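Local coordinates for putative PII-like nitrogen regulatory protein (Shewanella baltica, PDB 3CE8) that is of unknown function but belongs to the DUF3240 family and probably resembles PII nitrogen regulators, forming a trimer of ferredoxin-like subunits, at residues A30-D33 against I34-D37; V39-L42 against I43-F47; A88-A91 against A92-A96. One frame throughout, in Å; residues are numbered along the deposited sequence.

How the contacts relate
All three contacts are local and sit at the ends of the two helices that lie on the antiparallel sheet. Contacts 1 and 2 share helix 35-42, at its entry and exit respectively, with centres 14 Å apart, whereas contact 3 covers the start and first two turns of helix 90-100. Contact 1 is partly buried and holds one weak backbone bond plus acidic and amide side chains; contacts 2 and 3 lie at the surface and rest on firmer backbone bonds. Contacts 2 and 3 also meet each other: Leu42 and Leu45 pack on Leu93, and Phe47 on Gln89 and Ala92. Residues of two different neighbouring subunits reach them, while contact 1 has none.

Contact 1 (A30-D33 against I34-D37); sequences AQND and IKDD
Ile34 folds back beside Ala30, Gln31 and Asp33 in the tight turn that carries the chain from strand 23-31 into helix 35-42, the first beta-to-alpha connection of the ferredoxin-like fold. Backbone angles of Asn32 and Asp33 are those of a type I turn. The turn is closed by a weak hydrogen bond of 3.3 Å from Ile34 N to Gln31 O. Ile34 occupies the N-cap position, and its hydrocarbon side chain brings no acceptor to the helix start.

Followed outward, that side chain begins at CB, seated next to the carbonyl carbon of Asp33. One branch, CG2, lies 3.6 Å from Asp33 OD1. The other, CG1, stands between the backbone N and carbonyl carbon of Ile34 (chi1 58°), which sets it 3.6 Å from Gln31 O and 4.4 Å from Ala30 CB. CD1 extends the chain to much the same distance from the methyl of Ala30. Cys101 and Asn104 of the loop before strand 106-112, and Cys106 on that strand, also touch this buried isoleucine.

Asp33 turns its carboxylate back over the peptide that follows it. OD1 comes to 2.8 Å from Ile34 N, but at an angle too poor for a hydrogen bond, while OD2 makes a weak one to Asn104 ND2. This negative group, with Asp36 and Asp37 in the first helical turn, would probably suit the positive end of the helix dipole.

On another side of the turn Lys35 packs its CB 3.2 Å from Asn32 O. Its chain then bends at chi3 (69°) and arches past that carbonyl, leaving NZ 4.2 Å from Asn32 OD1.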
loop_
_atom_site.group_PDB
_atom_site.type_symbol
_atom_site.label_atom_id
_atom_site.label_comp_id
_atom_site.label_asym_id
_atom_site.label_seq_id
_atom_site.Cartn_x
_atom_site.Cartn_y
_atom_site.Cartn_z
ATOM N N ALA A 30 0.508 -13.200 -3.325
ATOM C CA ALA A 30 0.969 -14.447 -3.921
ATOM C C ALA A 30 1.792 -15.284 -2.986
ATOM O O ALA A 30 2.565 -14.805 -2.151
ATOM C CB ALA A 30 1.788 -14.144 -5.176
ATOM N N GLN A 31 1.659 -16.575 -3.182
ATOM C CA GLN A 31 2.396 -17.528 -2.356
ATOM C C GLN A 31 3.821 -17.509 -2.851
ATOM O O GLN A 31 4.074 -17.245 -4.008
ATOM C CB GLN A 31 1.759 -18.908 -2.435
ATOM C CG GLN A 31 0.224 -18.816 -2.508
ATOM C CD GLN A 31 -0.453 -20.109 -2.166
ATOM O OE1 GLN A 31 -0.112 -20.745 -1.163
ATOM N NE2 GLN A 31 -1.447 -20.498 -2.973
ATOM N N ASN A 32 4.750 -17.743 -1.946
ATOM C CA ASN A 32 6.185 -17.640 -2.264
ATOM C C ASN A 32 6.673 -18.554 -3.376
ATOM O O ASN A 32 7.642 -18.234 -4.056
ATOM C CB ASN A 32 7.066 -17.792 -1.008
ATOM C CG ASN A 32 7.022 -16.540 -0.106
ATOM O OD1 ASN A 32 6.803 -15.413 -0.576
ATOM N ND2 ASN A 32 7.253 -16.737 1.187
ATOM N N ASP A 33 5.962 -19.648 -3.600
ATOM C CA ASP A 33 6.370 -20.632 -4.621
ATOM C C ASP A 33 6.077 -20.220 -6.083
ATOM O O ASP A 33 6.817 -20.596 -7.003
ATOM C CB ASP A 33 5.852 -22.049 -4.298
ATOM C CG ASP A 33 4.344 -22.127 -4.190
ATOM O OD1 ASP A 33 3.659 -21.162 -4.596
ATOM O OD2 ASP A 33 3.847 -23.166 -3.700
ATOM N N ILE A 34 5.037 -19.424 -6.291
ATOM C CA ILE A 34 4.677 -18.991 -7.669
ATOM C C ILE A 34 5.198 -17.593 -7.932
ATOM O O ILE A 34 4.876 -16.969 -8.940
ATOM C CB ILE A 34 3.152 -19.024 -7.990
ATOM C CG1 ILE A 34 2.371 -18.140 -7.009
ATOM C CG2 ILE A 34 2.645 -20.437 -8.021
ATOM C CD1 ILE A 34 0.911 -17.879 -7.401
ATOM N N LYS A 35 6.035 -17.142 -7.013
ATOM C CA LYS A 35 6.634 -15.791 -7.049
ATOM C C LYS A 35 7.397 -15.512 -8.354
ATOM O O LYS A 35 7.201 -14.485 -9.025
ATOM C CB LYS A 35 7.548 -15.590 -5.811
ATOM C CG LYS A 35 8.437 -14.329 -5.824
ATOM C CD LYS A 35 9.001 -13.940 -4.421
ATOM C CE LYS A 35 10.048 -14.909 -3.866
ATOM N NZ LYS A 35 10.485 -14.528 -2.481
ATOM N N ASP A 36 8.221 -16.475 -8.732
ATOM C CA ASP A 36 9.076 -16.341 -9.916
ATOM C C ASP A 36 8.245 -16.424 -11.176
ATOM O O ASP A 36 8.505 -15.742 -12.164
ATOM C CB ASP A 36 10.146 -17.434 -9.975
ATOM C CG ASP A 36 11.103 -17.403 -8.788
ATOM O OD1 ASP A 36 10.691 -16.922 -7.711
ATOM O OD2 ASP A 36 12.262 -17.893 -8.930
ATOM N N ASP A 37 7.226 -17.266 -11.112
ATOM C CA ASP A 37 6.343 -17.511 -12.258
ATOM C C ASP A 37 5.554 -16.239 -12.521
ATOM O O ASP A 37 5.258 -15.889 -13.665
ATOM C CB ASP A 37 5.404 -18.689 -11.990
ATOM C CG ASP A 37 6.155 -19.996 -11.793
ATOM O OD1 ASP A 37 6.955 -20.359 -12.676
ATOM O OD2 ASP A 37 5.959 -20.658 -10.754
#

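Contact 2 (V39-L42 against I43-F47); sequences VDTL and IELEF. With EDO (1,2-ethanediol), chain D.
Ile43 N donates to Val39 O at 3.0 Å, N-H...O angle 156°, a bond of four-residue helical spacing. Beyond it the spacing tightens. Glu44 N reaches Thr41 O at 3.2 Å, and Leu45 N reaches Leu42 O at 3.1 Å. Both of these donors stand well above the plane of the carbonyl they use, consistent with the tighter three-residue spacing. Thr41 O is gripped a second time by O1 of a 1,2-ethanediol, probably from the crystallisation liquor, which donates at 3.1 Å and lies against Glu44 CB and Leu45 CD2. The hydroxyl of Thr41 is bound to Asp37 O, one turn back.

Around these backbone bonds the side chains pack on the helix end. A chi1 of 60° tucks CG1 of Ile43 back against the helix, 3.2 Å from Asp40 O; Ile43 CG2 instead lies 4.2 Å from Val39 CG1. Leu45 runs side by side with Thr41, its CG 3.4 Å from Thr41 O and its CD1 4.1 Å from Thr41 CG2. Leu42 is buried against Phe51, Phe81 and Ile83 of the sheet and Leu93 and Leu97 of the other helix, whereas Val39 also packs on Phe59 of the second subunit.

Three-residue bonds appearing after a four-residue one, with the type I beta turn from Leu42 to Leu45, are typical of a helix C-terminus, here leading the first helix of the ferredoxin-like fold toward strand 50-60.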
loop_
_atom_site.group_PDB
_atom_site.type_symbol
_atom_site.label_atom_id
_atom_site.label_comp_id
_atom_site.label_asym_id
_atom_site.label_seq_id
_atom_site.Cartn_x
_atom_site.Cartn_y
_atom_site.Cartn_z
ATOM N N VAL A 39 6.653 -13.220 -11.720
ATOM C CA VAL A 39 7.611 -12.218 -12.191
ATOM C C VAL A 39 7.803 -12.405 -13.684
ATOM O O VAL A 39 7.848 -11.453 -14.450
ATOM C CB VAL A 39 8.946 -12.319 -11.420
ATOM C CG1 VAL A 39 10.117 -11.624 -12.174
ATOM C CG2 VAL A 39 8.748 -11.759 -10.031
ATOM N N ASP A 40 7.843 -13.663 -14.078
ATOM C CA ASP A 40 8.076 -14.035 -15.464
ATOM C C ASP A 40 6.963 -13.575 -16.360
ATOM O O ASP A 40 7.176 -13.175 -17.499
ATOM C CB ASP A 40 8.214 -15.551 -15.610
ATOM C CG ASP A 40 9.561 -16.076 -15.099
ATOM O OD1 ASP A 40 10.473 -15.263 -14.836
ATOM O OD2 ASP A 40 9.714 -17.306 -14.974
ATOM N N THR A 41 5.763 -13.608 -15.818
ATOM C CA THR A 41 4.578 -13.249 -16.589
ATOM C C THR A 41 4.554 -11.761 -16.811
ATOM O O THR A 41 4.305 -11.281 -17.916
ATOM C CB THR A 41 3.301 -13.624 -15.855
ATOM O OG1 THR A 41 3.152 -15.044 -15.885
ATOM C CG2 THR A 41 2.087 -12.973 -16.504
ATOM N N LEU A 42 4.888 -11.048 -15.743
ATOM C CA LEU A 42 4.772 -9.601 -15.711
ATOM C C LEU A 42 5.778 -8.971 -16.622
ATOM O O LEU A 42 5.464 -8.024 -17.346
ATOM C CB LEU A 42 4.954 -9.059 -14.285
ATOM C CG LEU A 42 3.882 -9.481 -13.283
ATOM C CD1 LEU A 42 4.264 -9.162 -11.865
ATOM C CD2 LEU A 42 2.546 -8.820 -13.674
ATOM N N ILE A 43 6.992 -9.517 -16.600
ATOM C CA ILE A 43 8.109 -8.917 -17.371
ATOM C C ILE A 43 7.826 -9.030 -18.851
ATOM O O ILE A 43 8.423 -8.316 -19.665
ATOM C CB ILE A 43 9.549 -9.516 -17.084
ATOM C CG1 ILE A 43 9.586 -11.005 -17.405
ATOM C CG2 ILE A 43 10.023 -9.246 -15.654
ATOM C CD1 ILE A 43 10.969 -11.577 -17.382
ATOM N N GLU A 44 6.863 -9.873 -19.182
ATOM C CA GLU A 44 6.595 -10.181 -20.585
ATOM C C GLU A 44 5.437 -9.350 -21.144
ATOM O O GLU A 44 5.191 -9.273 -22.343
ATOM C CB GLU A 44 6.329 -11.677 -20.702
ATOM C CG GLU A 44 6.873 -12.234 -21.946
ATOM C CD GLU A 44 8.392 -11.987 -22.042
ATOM O OE1 GLU A 44 9.136 -12.464 -21.145
ATOM O OE2 GLU A 44 8.844 -11.321 -23.013
ATOM N N LEU A 45 4.737 -8.715 -20.228
ATOM C CA LEU A 45 3.586 -7.872 -20.552
ATOM C C LEU A 45 4.071 -6.454 -20.920
ATOM O O LEU A 45 4.586 -5.700 -20.070
ATOM C CB LEU A 45 2.573 -7.872 -19.399
ATOM C CG LEU A 45 1.852 -9.210 -19.134
ATOM C CD1 LEU A 45 1.010 -9.202 -17.845
ATOM C CD2 LEU A 45 0.989 -9.619 -20.343
ATOM N N GLU A 46 3.912 -6.130 -22.209
ATOM C CA GLU A 46 4.347 -4.833 -22.825
ATOM C C GLU A 46 3.693 -3.566 -22.327
ATOM O O GLU A 46 4.212 -2.475 -22.482
ATOM C CB GLU A 46 4.187 -4.820 -24.360
ATOM C CG GLU A 46 5.406 -5.304 -25.094
ATOM C CD GLU A 46 5.186 -5.342 -26.599
ATOM O OE1 GLU A 46 4.024 -5.570 -27.035
ATOM O OE2 GLU A 46 6.177 -5.180 -27.350
ATOM N N PHE A 47 2.533 -3.712 -21.750
ATOM C CA PHE A 47 1.768 -2.549 -21.324
ATOM C C PHE A 47 2.159 -2.166 -19.919
ATOM O O PHE A 47 1.661 -1.193 -19.397
ATOM C CB PHE A 47 0.251 -2.779 -21.468
ATOM C CG PHE A 47 -0.263 -4.024 -20.770
ATOM C CD1 PHE A 47 -0.483 -4.031 -19.402
ATOM C CD2 PHE A 47 -0.532 -5.180 -21.502
ATOM C CE1 PHE A 47 -0.944 -5.169 -18.775
ATOM C CE2 PHE A 47 -1.001 -6.323 -20.881
ATOM C CZ PHE A 47 -1.203 -6.325 -19.518
HETATM C C1 EDO D . 2.643 -12.800 -20.676
HETATM O O1 EDO D . 3.622 -13.527 -19.926
HETATM C C2 EDO D . 3.149 -12.162 -21.975
HETATM O O2 EDO D . 2.052 -12.024 -22.873
#

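Contact 3 (A88-A91 against A92-A96); sequences AQQA and ALLTA
Ala91 O takes two bonds from Thr95, and they differ in direction. The backbone N of Thr95 arrives at 2.8 Å, nearly along the C=O axis, with an N-H...O angle of 168°. The hydroxyl OG1 approaches at 2.7 Å from above the carbonyl plane. With chi1 at 53° the hydroxyl of Thr95 is turned back toward the preceding turn; the methyl CG2 then rests 3.3 Å from the same oxygen.

The preceding bonds are ordinary helical ones: Leu93 N to Gln89 O and Leu94 N to Gln90 O, each 2.9 Å. They start helix 90-100 from Gln89, the N-cap residue. Along one face of that helix, Gln90 and Leu94 point the same way, with Gln90 CG 4.0 Å from Leu94 CD1.

Further out, the amide of Gln90 has a partner at each end, one firm and one weak. OE1 accepts from Gln24 NE2, and NE2 makes a weak hydrogen bond to Gln115 OE1 of the third subunit, against which Leu94 also packs. Leu93 is buried on Leu26, Ile83 and His85 of the sheet and on Phe47 of the loop after the first helix.

The chemistry thus implies that the opening turns are held mainly by their own backbone, with the Thr95 hydroxyl donating within the helix, while the Gln90 amide bonds to the sheet through Gln24 and only weakly to a neighbouring subunit.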
loop_
_atom_site.group_PDB
_atom_site.type_symbol
_atom_site.label_atom_id
_atom_site.label_comp_id
_atom_site.label_asym_id
_atom_site.label_seq_id
_atom_site.Cartn_x
_atom_site.Cartn_y
_atom_site.Cartn_z
ATOM N N ALA A 88 -7.495 -0.217 -19.112
ATOM C CA ALA A 88 -7.904 -0.824 -20.399
ATOM C C ALA A 88 -7.335 -2.232 -20.607
ATOM O O ALA A 88 -7.836 -3.002 -21.420
ATOM C CB ALA A 88 -7.478 0.051 -21.565
ATOM N N GLN A 89 -6.294 -2.536 -19.839
ATOM C CA GLN A 89 -5.521 -3.776 -19.962
ATOM C C GLN A 89 -5.696 -4.654 -18.720
ATOM O O GLN A 89 -4.976 -5.628 -18.497
ATOM C CB GLN A 89 -4.053 -3.425 -20.081
ATOM C CG GLN A 89 -3.735 -2.404 -21.136
ATOM C CD GLN A 89 -3.709 -2.983 -22.508
ATOM O OE1 GLN A 89 -3.711 -4.201 -22.675
ATOM N NE2 GLN A 89 -3.670 -2.113 -23.514
ATOM N N GLN A 90 -6.682 -4.287 -17.931
ATOM C CA GLN A 90 -6.999 -5.007 -16.708
ATOM C C GLN A 90 -7.264 -6.505 -16.943
ATOM O O GLN A 90 -6.727 -7.359 -16.232
ATOM C CB GLN A 90 -8.218 -4.383 -16.010
ATOM C CG GLN A 90 -8.480 -4.961 -14.617
ATOM C CD GLN A 90 -9.793 -4.486 -14.027
ATOM O OE1 GLN A 90 -9.898 -3.367 -13.527
ATOM N NE2 GLN A 90 -10.803 -5.357 -14.068
ATOM N N ALA A 91 -8.079 -6.806 -17.944
ATOM C CA ALA A 91 -8.457 -8.191 -18.270
ATOM C C ALA A 91 -7.217 -8.941 -18.668
ATOM O O ALA A 91 -6.925 -10.027 -18.170
ATOM C CB ALA A 91 -9.396 -8.248 -19.408
ATOM N N ALA A 92 -6.505 -8.345 -19.611
ATOM C CA ALA A 92 -5.268 -8.940 -20.135
ATOM C C ALA A 92 -4.348 -9.320 -18.980
ATOM O O ALA A 92 -3.776 -10.420 -18.965
ATOM C CB ALA A 92 -4.552 -7.982 -21.096
ATOM N N LEU A 93 -4.289 -8.435 -17.988
ATOM C CA LEU A 93 -3.371 -8.602 -16.843
ATOM C C LEU A 93 -3.842 -9.696 -15.903
ATOM O O LEU A 93 -3.067 -10.556 -15.496
ATOM C CB LEU A 93 -3.205 -7.292 -16.064
ATOM C CG LEU A 93 -2.352 -7.295 -14.774
ATOM C CD1 LEU A 93 -0.929 -7.773 -14.985
ATOM C CD2 LEU A 93 -2.358 -5.916 -14.147
ATOM N N LEU A 94 -5.135 -9.709 -15.634
ATOM C CA LEU A 94 -5.674 -10.651 -14.665
ATOM C C LEU A 94 -5.777 -12.065 -15.237
ATOM O O LEU A 94 -5.547 -13.061 -14.527
ATOM C CB LEU A 94 -7.027 -10.185 -14.122
ATOM C CG LEU A 94 -7.102 -8.918 -13.244
ATOM C CD1 LEU A 94 -8.571 -8.618 -12.896
ATOM C CD2 LEU A 94 -6.301 -9.061 -11.996
ATOM N N THR A 95 -6.128 -12.160 -16.513
ATOM C CA THR A 95 -6.237 -13.469 -17.182
ATOM C C THR A 95 -4.835 -14.096 -17.308
ATOM O O THR A 95 -4.669 -15.300 -17.196
ATOM C CB THR A 95 -6.903 -13.379 -18.573
ATOM O OG1 THR A 95 -6.229 -12.393 -19.348
ATOM C CG2 THR A 95 -8.342 -12.993 -18.467
ATOM N N ALA A 96 -3.834 -13.247 -17.510
ATOM C CA ALA A 96 -2.422 -13.699 -17.654
ATOM C C ALA A 96 -1.932 -14.250 -16.330
ATOM O O ALA A 96 -1.257 -15.284 -16.250
ATOM C CB ALA A 96 -1.526 -12.561 -18.107
#